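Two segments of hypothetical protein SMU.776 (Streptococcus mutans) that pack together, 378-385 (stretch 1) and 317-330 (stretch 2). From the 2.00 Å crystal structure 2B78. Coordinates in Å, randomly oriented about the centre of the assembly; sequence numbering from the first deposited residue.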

# COMPACT_ATOMS: atom_id res chain seq x y z
N LEU A 378 -5.73 0.65 -3.06
CA LEU A 378 -5.93 -0.76 -2.77
C LEU A 378 -7.34 -1.18 -3.16
O LEU A 378 -8.31 -0.48 -2.87
CB LEU A 378 -5.70 -1.04 -1.28
CG LEU A 378 -5.87 -2.46 -0.75
CD1 LEU A 378 -4.86 -3.39 -1.42
CD2 LEU A 378 -5.65 -2.47 0.75
N LYS A 379 -7.44 -2.31 -3.85
CA LYS A 379 -8.73 -2.85 -4.26
C LYS A 379 -8.67 -4.35 -4.05
O LYS A 379 -7.83 -5.03 -4.63
CB LYS A 379 -8.99 -2.54 -5.74
CG LYS A 379 -9.20 -1.07 -6.03
CD LYS A 379 -9.10 -0.77 -7.50
CE LYS A 379 -7.66 -0.54 -7.91
NZ LYS A 379 -7.13 0.71 -7.30
N VAL A 380 -9.55 -4.87 -3.19
CA VAL A 380 -9.56 -6.30 -2.93
C VAL A 380 -10.98 -6.81 -3.06
O VAL A 380 -11.87 -6.39 -2.31
CB VAL A 380 -9.01 -6.63 -1.52
CG1 VAL A 380 -8.90 -8.14 -1.35
CG2 VAL A 380 -7.65 -5.97 -1.33
N PHE A 381 -11.18 -7.70 -4.02
CA PHE A 381 -12.49 -8.28 -4.28
C PHE A 381 -12.55 -9.72 -3.79
O PHE A 381 -11.67 -10.52 -4.10
CB PHE A 381 -12.80 -8.27 -5.78
CG PHE A 381 -13.36 -6.98 -6.28
CD1 PHE A 381 -14.60 -6.53 -5.84
CD2 PHE A 381 -12.66 -6.22 -7.22
CE1 PHE A 381 -15.16 -5.35 -6.34
CE2 PHE A 381 -13.20 -5.03 -7.72
CZ PHE A 381 -14.46 -4.60 -7.28
N THR A 382 -13.58 -10.04 -3.02
CA THR A 382 -13.78 -11.40 -2.54
C THR A 382 -14.93 -11.92 -3.39
O THR A 382 -16.04 -11.37 -3.34
CB THR A 382 -14.16 -11.42 -1.04
OG1 THR A 382 -13.06 -10.92 -0.26
CG2 THR A 382 -14.47 -12.85 -0.59
N ILE A 383 -14.66 -12.96 -4.18
CA ILE A 383 -15.65 -13.53 -5.10
C ILE A 383 -15.91 -15.01 -4.89
O ILE A 383 -14.97 -15.80 -4.77
CB ILE A 383 -15.17 -13.34 -6.55
CG1 ILE A 383 -14.83 -11.87 -6.80
CG2 ILE A 383 -16.22 -13.86 -7.52
CD1 ILE A 383 -14.02 -11.64 -8.05
N LYS A 384 -17.19 -15.39 -4.87
CA LYS A 384 -17.56 -16.79 -4.70
C LYS A 384 -18.01 -17.41 -6.02
O LYS A 384 -18.68 -16.76 -6.83
CB LYS A 384 -18.69 -16.95 -3.69
CG LYS A 384 -19.07 -18.41 -3.49
CD LYS A 384 -20.13 -18.60 -2.44
CE LYS A 384 -20.38 -20.08 -2.23
NZ LYS A 384 -19.12 -20.78 -1.82
N VAL A 385 -17.67 -18.68 -6.24
CA VAL A 385 -18.06 -19.38 -7.46
C VAL A 385 -19.02 -20.52 -7.13
O VAL A 385 -19.79 -20.93 -8.03
CB VAL A 385 -16.84 -19.96 -8.20
CG1 VAL A 385 -15.74 -18.91 -8.28
CG2 VAL A 385 -16.34 -21.22 -7.50
OXT VAL A 385 -18.98 -21.02 -5.99
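Stretch 2, residues 317-330: GLEILSENGLIIAS

The chain ends inside this contact: Val385, the last residue, has 97 Å² covered by stretch 2, more than any other residue here, and its terminal oxygen OXT is buried without a hydrogen-bonding partner, 3.2 Å from CA of Asn324. Polar and apolar contacts with stretch 2 are made instead by its backbone N and its side chain. N of Val385 donates to O of Gly325 (3.1 Å), while CG1 lies 3.7 Å from CD2 of Leu321 and 4.0 Å from CD2 of Leu318, so a small branched side chain meets two leucines contributed by the strand and helix that precede the turn.

Stretch 2 reaches this point by leaving the helix that includes Gly317, running briefly extended through Leu321 and Ser322, and turning a corner in a type II beta turn from Ser322 to Gly325. Asn324 occupies the third position with phi/psi of 61/26, a left-handed conformation that asparagine tolerates better than most residues. Gly325 follows, and its lack of a side chain matters: a CB placed there would come within 2.8 Å of CG of Leu321.

From the turn, the strand through Ser330 runs antiparallel to strand 379-384, with 167° between their directions and a closest axial approach of 4.5 Å. Phe381 and Ala329 form one hydrogen-bonded pair: N of Phe381 lies 2.8 Å from O of Ala329, and N of Ala329 lies 2.8 Å from O of Phe381. Ile383 and Ile327 form the next: N of Ile383 lies 2.8 Å from O of Ile327, and N of Ile327 lies 2.9 Å from O of Ile383. Between and beyond them, the non-hydrogen-bonded pairs Val380-Ser330, Thr382-Ile328 and Lys384-Leu326 bring CA atoms to 4.2-4.6 Å. CA-H...O contacts supplement the ladder, such as CA of Ile328 to O of Phe381 at 3.3 Å.

Alternation sorts the side chains. Phe381, Ile383, Ile327 and Ala329 share one face, all buried, as suits their apolar character; CB of Phe381 lies 4.5 Å from CB of Ala329, whose small methyl sits beside the base of the aromatic side chain while the ring leads away. The other face is more mixed. There CG1 of Val380 packs diagonally against CG2 of Ile328 at 3.6 Å, and CG2 of Val380 lies 3.8 Å from OG of Ser330, a hydroxyl satisfied elsewhere in the structure. Partly exposed Lys384 serves two roles: its CB rests 3.6 Å from CD2 of Leu326, and its long, flexible chain carries NZ to O of Asn324 for a weak hydrogen bond of 2.9 Å.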

# COMPACT_ATOMS: atom_id res chain seq x y z
N GLY A 317 -6.60 -19.30 -12.47
CA GLY A 317 -6.89 -19.63 -11.09
C GLY A 317 -8.18 -20.43 -11.01
O GLY A 317 -8.29 -21.39 -10.24
N LEU A 318 -9.18 -20.03 -11.80
CA LEU A 318 -10.46 -20.72 -11.81
C LEU A 318 -10.31 -22.18 -12.21
O LEU A 318 -11.10 -23.02 -11.79
CB LEU A 318 -11.42 -20.02 -12.77
CG LEU A 318 -11.98 -18.70 -12.25
CD1 LEU A 318 -12.73 -17.97 -13.34
CD2 LEU A 318 -12.88 -18.99 -11.07
N GLU A 319 -9.29 -22.47 -13.02
CA GLU A 319 -9.05 -23.84 -13.49
C GLU A 319 -8.59 -24.78 -12.37
O GLU A 319 -8.73 -25.99 -12.49
CB GLU A 319 -8.01 -23.85 -14.61
CG GLU A 319 -8.40 -23.08 -15.87
CD GLU A 319 -7.35 -23.20 -16.95
OE1 GLU A 319 -7.10 -24.34 -17.40
OE2 GLU A 319 -6.77 -22.18 -17.34
N ILE A 320 -8.02 -24.22 -11.31
CA ILE A 320 -7.56 -25.03 -10.19
C ILE A 320 -8.29 -24.67 -8.89
O ILE A 320 -7.79 -24.93 -7.80
CB ILE A 320 -6.03 -24.91 -9.98
CG1 ILE A 320 -5.63 -23.45 -9.75
CG2 ILE A 320 -5.30 -25.48 -11.20
CD1 ILE A 320 -4.14 -23.26 -9.42
N LEU A 321 -9.48 -24.09 -9.00
CA LEU A 321 -10.28 -23.72 -7.83
C LEU A 321 -11.37 -24.75 -7.56
O LEU A 321 -12.11 -25.14 -8.47
CB LEU A 321 -10.93 -22.35 -8.05
CG LEU A 321 -11.64 -21.72 -6.86
CD1 LEU A 321 -10.59 -21.19 -5.89
CD2 LEU A 321 -12.54 -20.58 -7.34
N SER A 322 -11.50 -25.18 -6.31
CA SER A 322 -12.50 -26.17 -5.93
C SER A 322 -13.92 -25.69 -6.20
O SER A 322 -14.17 -24.50 -6.41
CB SER A 322 -12.39 -26.50 -4.44
OG SER A 322 -11.08 -26.91 -4.10
N GLU A 323 -14.85 -26.64 -6.18
CA GLU A 323 -16.26 -26.31 -6.38
C GLU A 323 -16.64 -25.44 -5.18
O GLU A 323 -16.17 -25.67 -4.07
CB GLU A 323 -17.09 -27.60 -6.40
CG GLU A 323 -18.57 -27.40 -6.64
CD GLU A 323 -19.31 -28.72 -6.79
OE1 GLU A 323 -20.56 -28.70 -6.74
OE2 GLU A 323 -18.65 -29.77 -6.97
N ASN A 324 -17.46 -24.41 -5.41
CA ASN A 324 -17.88 -23.50 -4.34
C ASN A 324 -16.71 -22.77 -3.69
O ASN A 324 -16.81 -22.35 -2.53
CB ASN A 324 -18.67 -24.26 -3.27
CG ASN A 324 -19.99 -24.80 -3.79
OD1 ASN A 324 -20.75 -24.09 -4.44
ND2 ASN A 324 -20.27 -26.06 -3.49
N GLY A 325 -15.62 -22.62 -4.42
CA GLY A 325 -14.45 -21.95 -3.89
C GLY A 325 -14.52 -20.43 -3.91
O GLY A 325 -15.48 -19.84 -4.42
N LEU A 326 -13.49 -19.79 -3.37
CA LEU A 326 -13.43 -18.33 -3.33
C LEU A 326 -12.13 -17.80 -3.91
O LEU A 326 -11.09 -18.46 -3.84
CB LEU A 326 -13.54 -17.83 -1.89
CG LEU A 326 -14.83 -18.18 -1.15
CD1 LEU A 326 -14.55 -18.29 0.34
CD2 LEU A 326 -15.89 -17.13 -1.46
N ILE A 327 -12.21 -16.61 -4.49
CA ILE A 327 -11.04 -15.95 -5.03
C ILE A 327 -10.97 -14.60 -4.34
O ILE A 327 -11.98 -13.89 -4.22
CB ILE A 327 -11.16 -15.71 -6.55
CG1 ILE A 327 -11.14 -17.04 -7.30
CG2 ILE A 327 -10.00 -14.83 -7.03
CD1 ILE A 327 -11.01 -16.88 -8.81
N ILE A 328 -9.79 -14.26 -3.85
CA ILE A 328 -9.58 -12.96 -3.21
C ILE A 328 -8.62 -12.28 -4.18
O ILE A 328 -7.43 -12.59 -4.22
CB ILE A 328 -8.93 -13.13 -1.83
CG1 ILE A 328 -9.92 -13.84 -0.90
CG2 ILE A 328 -8.57 -11.76 -1.23
CD1 ILE A 328 -9.39 -14.11 0.49
N ALA A 329 -9.17 -11.39 -5.01
CA ALA A 329 -8.39 -10.67 -6.01
C ALA A 329 -7.98 -9.31 -5.48
O ALA A 329 -8.82 -8.41 -5.30
CB ALA A 329 -9.21 -10.50 -7.30
N SER A 330 -6.68 -9.16 -5.26
CA SER A 330 -6.12 -7.94 -4.73
C SER A 330 -5.15 -7.25 -5.68
O SER A 330 -4.52 -7.88 -6.54
CB SER A 330 -5.41 -8.25 -3.41
OG SER A 330 -4.52 -7.22 -3.04